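Local coordinates for protein lectin (Cicer arietinum, PDB 3V6N) that agglutinates red blood cells and, as a four-bladed beta-propeller of the hemopexin family, binds calcium and sodium ions near its centre, at residues E74-Y79 / C83-Y88; F68-N73 / I143-N148; E184-K189 / L214-S219. One frame throughout, in Å; residues are numbered along the deposited sequence.

In the fold
Contacts 1 and 2 lie side by side, their centres about 10 Å apart, and both reach the same sheet: strand 74-79 pairs with strand 66-69, where Phe76 N lies 3.0 Å from Phe68 O in a probable hydrogen bond. Contact 1 ties two strands of a single blade, whereas contact 2 reaches from that blade to the next. Contact 3 belongs to the final blade, across the centre of the chain, about 22 Å from contact 1 and about 24 Å from contact 2, centre to centre. The calcium ion held by Asn7, Asp65, Asp121 and Asp174 lies about 8 Å from the Phe78 side chain of contact 1 and about 9 Å from that of Phe188 in contact 3.

Contact 1: residues E74-Y79 / C83-Y88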
loop_
_atom_site.group_PDB
_atom_site.type_symbol
_atom_site.label_atom_id
_atom_site.label_comp_id
_atom_site.label_asym_id
_atom_site.label_seq_id
_atom_site.Cartn_x
_atom_site.Cartn_y
_atom_site.Cartn_z
ATOM N N GLU A 74 -5.104 18.800 9.307
ATOM C CA GLU A 74 -4.576 17.882 8.313
ATOM C C GLU A 74 -3.164 17.435 8.658
ATOM O O GLU A 74 -2.357 18.239 9.104
ATOM C CB GLU A 74 -4.664 18.493 6.910
ATOM C CG GLU A 74 -6.091 18.885 6.520
ATOM C CD GLU A 74 -6.158 19.656 5.216
ATOM O OE1 GLU A 74 -5.168 19.678 4.469
ATOM O OE2 GLU A 74 -7.218 20.242 4.926
ATOM N N ALA A 75 -2.884 16.149 8.458
ATOM C CA ALA A 75 -1.554 15.572 8.716
ATOM C C ALA A 75 -1.101 14.635 7.590
ATOM O O ALA A 75 -1.932 14.012 6.937
ATOM C CB ALA A 75 -1.574 14.818 10.032
ATOM N N PHE A 76 0.210 14.560 7.358
ATOM C CA PHE A 76 0.777 13.544 6.478
ATOM C C PHE A 76 1.083 12.340 7.348
ATOM O O PHE A 76 1.628 12.474 8.451
ATOM C CB PHE A 76 2.055 14.018 5.760
ATOM C CG PHE A 76 1.797 14.767 4.465
ATOM C CD1 PHE A 76 1.525 14.083 3.283
ATOM C CD2 PHE A 76 1.826 16.161 4.435
ATOM C CE1 PHE A 76 1.268 14.771 2.102
ATOM C CE2 PHE A 76 1.567 16.862 3.265
ATOM C CZ PHE A 76 1.287 16.167 2.091
ATOM N N ILE A 77 0.699 11.168 6.873
ATOM C CA ILE A 77 1.018 9.924 7.578
ATOM C C ILE A 77 1.800 9.048 6.594
ATOM O O ILE A 77 1.658 9.204 5.382
ATOM C CB ILE A 77 -0.260 9.228 8.135
ATOM C CG1 ILE A 77 -1.220 8.887 6.985
ATOM C CG2 ILE A 77 -0.932 10.111 9.204
ATOM C CD1 ILE A 77 -2.326 7.921 7.363
ATOM N N PHE A 78 2.651 8.168 7.100
ATOM C CA PHE A 78 3.460 7.304 6.242
ATOM C C PHE A 78 3.400 5.860 6.704
ATOM O O PHE A 78 3.181 5.597 7.877
ATOM C CB PHE A 78 4.932 7.730 6.256
ATOM C CG PHE A 78 5.180 9.117 5.731
ATOM C CD1 PHE A 78 5.754 9.302 4.490
ATOM C CD2 PHE A 78 4.830 10.238 6.481
ATOM C CE1 PHE A 78 5.995 10.582 4.012
ATOM C CE2 PHE A 78 5.068 11.519 6.015
ATOM C CZ PHE A 78 5.654 11.690 4.779
ATOM N N TYR A 79 3.592 4.940 5.759
ATOM C CA TYR A 79 3.931 3.558 6.069
ATOM C C TYR A 79 4.882 3.028 4.988
ATOM O O TYR A 79 4.528 2.995 3.789
ATOM C CB TYR A 79 2.700 2.656 6.189
ATOM C CG TYR A 79 3.123 1.208 6.394
ATOM C CD1 TYR A 79 3.658 0.797 7.614
ATOM C CD2 TYR A 79 3.037 0.272 5.359
ATOM C CE1 TYR A 79 4.075 -0.501 7.811
ATOM C CE2 TYR A 79 3.446 -1.043 5.551
ATOM C CZ TYR A 79 3.959 -1.423 6.781
ATOM O OH TYR A 79 4.388 -2.719 6.998
ATOM N N CYS A 83 2.563 7.197 1.483
ATOM C CA CYS A 83 2.076 8.256 2.343
ATOM C C CYS A 83 0.677 8.728 1.940
ATOM O O CYS A 83 0.199 8.432 0.843
ATOM C CB CYS A 83 3.056 9.437 2.355
ATOM S SG CYS A 83 3.373 10.146 0.737
ATOM N N ALA A 84 0.027 9.446 2.841
ATOM C CA ALA A 84 -1.287 10.018 2.557
ATOM C C ALA A 84 -1.457 11.320 3.326
ATOM O O ALA A 84 -0.832 11.512 4.378
ATOM C CB ALA A 84 -2.403 9.025 2.913
ATOM N N ARG A 85 -2.278 12.219 2.791
ATOM C CA ARG A 85 -2.684 13.414 3.532
ATOM C C ARG A 85 -4.077 13.176 4.115
ATOM O O ARG A 85 -5.017 12.865 3.377
ATOM C CB ARG A 85 -2.685 14.648 2.626
ATOM C CG ARG A 85 -2.844 15.946 3.405
ATOM C CD ARG A 85 -3.623 16.983 2.614
ATOM N NE ARG A 85 -2.922 17.543 1.455
ATOM C CZ ARG A 85 -2.119 18.621 1.461
ATOM N NH1 ARG A 85 -1.841 19.276 2.593
ATOM N NH2 ARG A 85 -1.568 19.048 0.316
ATOM N N ILE A 86 -4.214 13.279 5.432
ATOM C CA ILE A 86 -5.520 13.034 6.044
ATOM C C ILE A 86 -6.094 14.232 6.818
ATOM O O ILE A 86 -5.355 15.090 7.304
ATOM C CB ILE A 86 -5.538 11.797 6.982
ATOM C CG1 ILE A 86 -4.535 11.965 8.149
ATOM C CG2 ILE A 86 -5.342 10.502 6.200
ATOM C CD1 ILE A 86 -4.826 11.051 9.327
ATOM N N ASP A 87 -7.425 14.273 6.906
ATOM C CA ASP A 87 -8.104 15.141 7.845
ATOM C C ASP A 87 -8.352 14.278 9.075
ATOM O O ASP A 87 -9.161 13.365 9.022
ATOM C CB ASP A 87 -9.421 15.639 7.245
ATOM C CG ASP A 87 -10.240 16.518 8.216
ATOM O OD1 ASP A 87 -10.006 16.517 9.446
ATOM O OD2 ASP A 87 -11.168 17.183 7.730
ATOM N N TYR A 88 -7.653 14.556 10.174
ATOM C CA TYR A 88 -7.762 13.715 11.373
ATOM C C TYR A 88 -8.892 14.146 12.328
ATOM O O TYR A 88 -9.124 13.499 13.357
ATOM C CB TYR A 88 -6.410 13.583 12.106
ATOM C CG TYR A 88 -5.788 14.892 12.576
ATOM C CD1 TYR A 88 -4.885 15.590 11.760
ATOM C CD2 TYR A 88 -6.081 15.422 13.839
ATOM C CE1 TYR A 88 -4.310 16.771 12.173
ATOM C CE2 TYR A 88 -5.522 16.619 14.264
ATOM C CZ TYR A 88 -4.632 17.283 13.436
ATOM O OH TYR A 88 -4.051 18.462 13.840
#
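Phe78 lays one face of its ring over CB of Cys83, its non-hydrogen-bonded partner across the hairpin. Cys83 CB stands 3.9 Å from the centroid of the Phe78 ring in a CH-pi contact, its closest ring atom being Phe78 CD1 at 3.4 Å, and the Cys83 sulfur stands obliquely to the same ring. Two residues along, Phe76 and Arg85 interleave on this side of the sheet. CB of Arg85 lies over one face of the Phe76 ring. The arginine chain leaves with CG opposite the backbone N (chi1 -169°), then doubles back through its next two torsions and carries the guanidinium to where Phe76 CZ sits 4.2 Å above its plane. The planes of the ring and the guanidinium are 42° apart, so they overlap without stacking flat. At the open end of the hairpin the carboxylate of Glu74 makes a long salt bridge, OE1 to Arg85 NH1 at 3.8 Å, with the two flat groups nearly perpendicular.

Ala75, Ile77, Ala84 and Ile86 point to the other face. There CG2 of Ile77 meets CD1 of Ile86 at 4.0 Å, the two side chains crossing at about a right angle, and CG1 of Ile77 rests near Ala84 CB. CB of Ala75 packs 3.8 Å from CD1 of Tyr88, whose hydroxyl is hydrogen-bonded to Asp69 OD1.

Between the faces run four backbone hydrogen bonds, paired at Ala75-Ile86 and Ile77-Ala84; the straightest, Ile86 N to Ala75 O at 2.8 Å, is close to linear at 176°. Phe78 also touches Ile104 of helix 104-107 and the calcium ligand Asp65. This is a regular antiparallel beta hairpin, the two middle strands of a four-stranded blade in the hemopexin-type beta-propeller.

Contact 2: residues F68-N73 / I143-N148; sequences FDTEYN and IDYLTN
Thr70 OG1 is hydrogen-bonded to Glu74 O, a grip that steadies the threonine while its carbon side meets the aromatic ring of Tyr145. CB of Thr70 stands over one face of that ring, 3.5 Å from Tyr145 CZ and shifted from the centre toward the hydroxyl-bearing rim, in a CH-pi contact. The CG2 methyl of Thr70 stands over the middle of the ring, 4.0 Å from CD2 of Tyr145. With OG1 placed between the backbone N and the carbonyl carbon (chi1 56°), the oxygen serves the turn of its own blade and the methyl group is left to the tyrosine.

Glu71 directs its charge elsewhere: OE2 forms a salt bridge with Arg125 NH2. The same arginine also binds Thr70 O through NE, and its side chain touches Tyr145, so polar and aromatic contacts converge on one residue.

On the far side the chain after Asp144 is braced by an Asx motif, Thr147 N donating to Asp144 OD1 at 3.0 Å. The contact bridges two neighbouring blades: Thr70 belongs to the segment that carries Phe68 of strand 66-69, which packs on Val132 and Leu134 of strand 131-136, and Tyr145 follows strand 139-144 in that second sheet.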
loop_
_atom_site.group_PDB
_atom_site.type_symbol
_atom_site.label_atom_id
_atom_site.label_comp_id
_atom_site.label_asym_id
_atom_site.label_seq_id
_atom_site.Cartn_x
_atom_site.Cartn_y
_atom_site.Cartn_z
ATOM N N PHE A 68 3.453 13.967 10.387
ATOM C CA PHE A 68 3.561 15.360 10.818
ATOM C C PHE A 68 2.293 16.141 10.560
ATOM O O PHE A 68 1.649 15.969 9.539
ATOM C CB PHE A 68 4.777 16.095 10.201
ATOM C CG PHE A 68 4.850 16.080 8.681
ATOM C CD1 PHE A 68 4.314 17.117 7.931
ATOM C CD2 PHE A 68 5.566 15.079 8.002
ATOM C CE1 PHE A 68 4.421 17.127 6.540
ATOM C CE2 PHE A 68 5.686 15.085 6.615
ATOM C CZ PHE A 68 5.112 16.110 5.881
ATOM N N ASP A 69 1.970 17.002 11.513
ATOM C CA ASP A 69 0.952 18.035 11.391
ATOM C C ASP A 69 1.317 18.987 10.268
ATOM O O ASP A 69 2.506 19.283 10.040
ATOM C CB ASP A 69 0.883 18.823 12.708
ATOM C CG ASP A 69 -0.318 19.754 12.775
ATOM O OD1 ASP A 69 -1.456 19.313 12.445
ATOM O OD2 ASP A 69 -0.125 20.929 13.166
ATOM N N THR A 70 0.315 19.447 9.530
ATOM C CA THR A 70 0.575 20.479 8.539
ATOM C C THR A 70 -0.061 21.783 9.027
ATOM O O THR A 70 0.601 22.578 9.671
ATOM C CB THR A 70 0.118 20.099 7.102
ATOM O OG1 THR A 70 -1.280 19.751 7.098
ATOM C CG2 THR A 70 0.939 18.941 6.567
ATOM N N GLU A 71 -1.341 21.973 8.717
ATOM C CA GLU A 71 -2.119 23.115 9.161
ATOM C C GLU A 71 -3.563 22.653 9.291
ATOM O O GLU A 71 -3.970 21.649 8.694
ATOM C CB GLU A 71 -2.028 24.285 8.163
ATOM C CG GLU A 71 -0.699 25.050 8.177
ATOM C CD GLU A 71 -0.673 26.220 9.149
ATOM O OE1 GLU A 71 -1.703 26.485 9.808
ATOM O OE2 GLU A 71 0.372 26.907 9.239
ATOM N N TYR A 72 -4.327 23.407 10.071
ATOM C CA TYR A 72 -5.702 23.076 10.384
ATOM C C TYR A 72 -5.752 21.697 11.007
ATOM O O TYR A 72 -5.026 21.418 11.972
ATOM C CB TYR A 72 -6.592 23.207 9.146
ATOM C CG TYR A 72 -6.555 24.618 8.633
ATOM C CD1 TYR A 72 -5.807 24.954 7.501
ATOM C CD2 TYR A 72 -7.216 25.639 9.322
ATOM C CE1 TYR A 72 -5.750 26.263 7.048
ATOM C CE2 TYR A 72 -7.169 26.949 8.878
ATOM C CZ TYR A 72 -6.437 27.260 7.741
ATOM O OH TYR A 72 -6.397 28.571 7.307
ATOM N N ASN A 73 -6.576 20.829 10.457
ATOM C CA ASN A 73 -6.696 19.497 11.013
ATOM C C ASN A 73 -6.145 18.451 10.052
ATOM O O ASN A 73 -6.667 17.352 9.978
ATOM C CB ASN A 73 -8.167 19.214 11.322
ATOM C CG ASN A 73 -8.729 20.155 12.363
ATOM O OD1 ASN A 73 -8.043 20.517 13.315
ATOM N ND2 ASN A 73 -9.991 20.537 12.199
ATOM N N ILE A 143 11.917 20.593 4.291
ATOM C CA ILE A 143 11.030 20.825 3.143
ATOM C C ILE A 143 9.966 21.860 3.450
ATOM O O ILE A 143 9.706 22.172 4.608
ATOM C CB ILE A 143 10.314 19.533 2.659
ATOM C CG1 ILE A 143 9.233 19.088 3.672
ATOM C CG2 ILE A 143 11.333 18.430 2.407
ATOM C CD1 ILE A 143 8.151 18.184 3.107
ATOM N N ASP A 144 9.365 22.394 2.397
ATOM C CA ASP A 144 8.183 23.239 2.508
ATOM C C ASP A 144 7.065 22.388 1.928
ATOM O O ASP A 144 7.094 22.059 0.734
ATOM C CB ASP A 144 8.378 24.540 1.711
ATOM C CG ASP A 144 7.164 25.467 1.757
ATOM O OD1 ASP A 144 6.009 25.018 1.648
ATOM O OD2 ASP A 144 7.369 26.679 1.876
ATOM N N TYR A 145 6.098 22.007 2.759
ATOM C CA TYR A 145 5.014 21.134 2.267
ATOM C C TYR A 145 4.008 21.864 1.335
ATOM O O TYR A 145 3.374 21.230 0.507
ATOM C CB TYR A 145 4.306 20.384 3.427
ATOM C CG TYR A 145 3.321 21.244 4.192
ATOM C CD1 TYR A 145 3.662 21.808 5.425
ATOM C CD2 TYR A 145 2.056 21.522 3.657
ATOM C CE1 TYR A 145 2.766 22.620 6.106
ATOM C CE2 TYR A 145 1.160 22.335 4.325
ATOM C CZ TYR A 145 1.520 22.880 5.545
ATOM O OH TYR A 145 0.602 23.681 6.200
ATOM N N LEU A 146 3.877 23.186 1.460
ATOM C CA LEU A 146 2.930 23.939 0.616
ATOM C C LEU A 146 3.426 24.054 -0.831
ATOM O O LEU A 146 2.679 23.804 -1.775
ATOM C CB LEU A 146 2.649 25.329 1.200
ATOM C CG LEU A 146 1.358 26.087 0.810
ATOM C CD1 LEU A 146 0.124 25.456 1.459
ATOM C CD2 LEU A 146 1.422 27.565 1.202
ATOM N N THR A 147 4.688 24.419 -1.005
ATOM C CA THR A 147 5.241 24.565 -2.351
ATOM C C THR A 147 5.898 23.278 -2.858
ATOM O O THR A 147 6.296 23.201 -4.021
ATOM C CB THR A 147 6.241 25.717 -2.412
ATOM O OG1 THR A 147 7.358 25.400 -1.585
ATOM C CG2 THR A 147 5.595 27.007 -1.902
ATOM N N ASN A 148 6.001 22.279 -1.983
ATOM C CA ASN A 148 6.557 20.971 -2.332
ATOM C C ASN A 148 8.044 21.090 -2.747
ATOM O O ASN A 148 8.462 20.620 -3.813
ATOM C CB ASN A 148 5.689 20.313 -3.410
ATOM C CG ASN A 148 5.813 18.809 -3.434
ATOM O OD1 ASN A 148 5.726 18.150 -2.404
ATOM N ND2 ASN A 148 6.005 18.253 -4.620
#

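Contact 3: residues E184-K189 / L214-S219; sequences EAYLFK and LDYWPS
Trp217 and Tyr186 bury the most surface here, and Tyr216 completes the trio. Trp217 brings its CZ2 corner over one face of Tyr186, near the rim and 4.1 Å from Tyr186 CE1; the planes are 45° apart, which makes this an oblique pair and not a stack. The hydroxyl of Tyr216 lies at the edge of the Tyr186 ring, in its plane; the two rings are turned obliquely, with Tyr216 CE2 3.5 Å from Tyr186 CE1. Tyr186 OH and Tyr216 OH hydrogen-bond at 2.8 Å, and either could be the donor. Tyr216 sends its ring out with CG anti to the backbone N (chi1 -172°), and its CD2 lies over one face of the Trp217 indole.

Phe188, close to the calcium ligand Asp174, meets the same six-membered ring farther along its rim, its CE2 within 3.3 Å of Trp217 CZ3. The indole nitrogen is satisfied by the first blade, NE1 of Trp217 donating to Tyr31 O, and Trp217 also packs on Leu29 of strand 25-30.

Strand 184-189 and the end of helix 213-216 are thus joined, in the last blade, by an aromatic cluster in which the hydroxyl pair gives two phenols, held against apolar rings, a polar partner in each other.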
loop_
_atom_site.group_PDB
_atom_site.type_symbol
_atom_site.label_atom_id
_atom_site.label_comp_id
_atom_site.label_asym_id
_atom_site.label_seq_id
_atom_site.Cartn_x
_atom_site.Cartn_y
_atom_site.Cartn_z
ATOM N N GLU A 184 9.913 24.222 20.574
ATOM C CA GLU A 184 10.245 22.963 21.238
ATOM C C GLU A 184 9.667 21.788 20.474
ATOM O O GLU A 184 8.639 21.906 19.793
ATOM C CB GLU A 184 9.764 22.923 22.692
ATOM C CG GLU A 184 10.567 23.811 23.624
ATOM C CD GLU A 184 10.209 23.643 25.087
ATOM O OE1 GLU A 184 9.513 22.663 25.480
ATOM O OE2 GLU A 184 10.658 24.509 25.861
ATOM N N ALA A 185 10.352 20.659 20.599
ATOM C CA ALA A 185 9.990 19.436 19.929
ATOM C C ALA A 185 10.462 18.271 20.791
ATOM O O ALA A 185 11.406 18.413 21.588
ATOM C CB ALA A 185 10.626 19.388 18.549
ATOM N N TYR A 186 9.796 17.134 20.636
ATOM C CA TYR A 186 10.171 15.914 21.318
ATOM C C TYR A 186 10.721 14.917 20.305
ATOM O O TYR A 186 10.158 14.744 19.220
ATOM C CB TYR A 186 8.972 15.300 22.041
ATOM C CG TYR A 186 8.377 16.171 23.135
ATOM C CD1 TYR A 186 8.760 16.016 24.474
ATOM C CD2 TYR A 186 7.435 17.151 22.834
ATOM C CE1 TYR A 186 8.212 16.816 25.477
ATOM C CE2 TYR A 186 6.894 17.948 23.826
ATOM C CZ TYR A 186 7.277 17.772 25.143
ATOM O OH TYR A 186 6.716 18.570 26.111
ATOM N N LEU A 187 11.823 14.278 20.663
ATOM C CA LEU A 187 12.419 13.209 19.860
ATOM C C LEU A 187 12.303 11.920 20.643
ATOM O O LEU A 187 12.483 11.916 21.844
ATOM C CB LEU A 187 13.893 13.508 19.551
ATOM C CG LEU A 187 14.268 14.911 19.043
ATOM C CD1 LEU A 187 15.774 14.989 18.793
ATOM C CD2 LEU A 187 13.492 15.295 17.780
ATOM N N PHE A 188 11.995 10.824 19.970
ATOM C CA PHE A 188 11.860 9.538 20.654
ATOM C C PHE A 188 12.786 8.486 20.056
ATOM O O PHE A 188 13.008 8.454 18.838
ATOM C CB PHE A 188 10.398 9.055 20.618
ATOM C CG PHE A 188 9.428 10.030 21.247
ATOM C CD1 PHE A 188 8.738 10.950 20.465
ATOM C CD2 PHE A 188 9.225 10.038 22.626
ATOM C CE1 PHE A 188 7.851 11.858 21.048
ATOM C CE2 PHE A 188 8.352 10.946 23.218
ATOM C CZ PHE A 188 7.661 11.858 22.427
ATOM N N LYS A 189 13.311 7.629 20.927
ATOM C CA LYS A 189 14.051 6.440 20.520
ATOM C C LYS A 189 14.053 5.404 21.655
ATOM O O LYS A 189 14.571 5.665 22.756
ATOM C CB LYS A 189 15.486 6.789 20.101
ATOM C CG LYS A 189 16.215 5.640 19.415
ATOM C CD LYS A 189 17.536 6.137 18.860
ATOM C CE LYS A 189 18.121 5.210 17.805
ATOM N NZ LYS A 189 19.344 5.908 17.312
ATOM N N LEU A 214 8.742 7.228 30.315
ATOM C CA LEU A 214 7.806 6.853 31.385
ATOM C C LEU A 214 7.911 7.746 32.635
ATOM O O LEU A 214 6.930 7.901 33.361
ATOM C CB LEU A 214 7.935 5.359 31.744
ATOM C CG LEU A 214 7.368 4.362 30.715
ATOM C CD1 LEU A 214 7.698 2.920 31.071
ATOM C CD2 LEU A 214 5.860 4.538 30.543
ATOM N N ASP A 215 9.082 8.334 32.882
ATOM C CA ASP A 215 9.215 9.336 33.951
ATOM C C ASP A 215 8.478 10.647 33.615
ATOM O O ASP A 215 7.917 11.294 34.501
ATOM C CB ASP A 215 10.686 9.649 34.252
ATOM C CG ASP A 215 11.450 8.467 34.850
ATOM O OD1 ASP A 215 10.823 7.493 35.313
ATOM O OD2 ASP A 215 12.701 8.526 34.873
ATOM N N TYR A 216 8.483 11.035 32.342
ATOM C CA TYR A 216 7.863 12.297 31.912
ATOM C C TYR A 216 6.345 12.152 31.705
ATOM O O TYR A 216 5.585 13.084 31.994
ATOM C CB TYR A 216 8.550 12.788 30.635
ATOM C CG TYR A 216 8.168 14.178 30.145
ATOM C CD1 TYR A 216 8.660 15.316 30.769
ATOM C CD2 TYR A 216 7.361 14.346 29.014
ATOM C CE1 TYR A 216 8.352 16.589 30.304
ATOM C CE2 TYR A 216 7.027 15.615 28.550
ATOM C CZ TYR A 216 7.532 16.732 29.201
ATOM O OH TYR A 216 7.236 17.992 28.758
ATOM N N TRP A 217 5.920 10.990 31.203
ATOM C CA TRP A 217 4.513 10.666 31.058
ATOM C C TRP A 217 4.132 9.379 31.772
ATOM O O TRP A 217 3.989 8.326 31.121
ATOM C CB TRP A 217 4.121 10.574 29.583
ATOM C CG TRP A 217 4.238 11.871 28.819
ATOM C CD1 TRP A 217 3.773 13.128 29.198
ATOM C CD2 TRP A 217 4.847 12.071 27.496
ATOM N NE1 TRP A 217 4.063 14.065 28.244
ATOM C CE2 TRP A 217 4.692 13.499 27.188
ATOM C CE3 TRP A 217 5.479 11.241 26.568
ATOM C CZ2 TRP A 217 5.178 14.057 26.008
ATOM C CZ3 TRP A 217 5.947 11.811 25.373
ATOM C CH2 TRP A 217 5.811 13.186 25.109
ATOM N N PRO A 218 3.939 9.443 33.117
ATOM C CA PRO A 218 3.481 8.267 33.860
ATOM C C PRO A 218 2.159 7.676 33.363
ATOM O O PRO A 218 1.909 6.486 33.570
ATOM C CB PRO A 218 3.328 8.797 35.299
ATOM C CG PRO A 218 4.330 9.902 35.389
ATOM C CD PRO A 218 4.290 10.553 34.026
ATOM N N SER A 219 1.319 8.494 32.729
ATOM C CA SER A 219 0.042 8.018 32.188
ATOM C C SER A 219 0.210 6.943 31.097
ATOM O O SER A 219 -0.750 6.264 30.748
ATOM C CB SER A 219 -0.806 9.188 31.662
ATOM O OG SER A 219 -0.229 9.785 30.503
#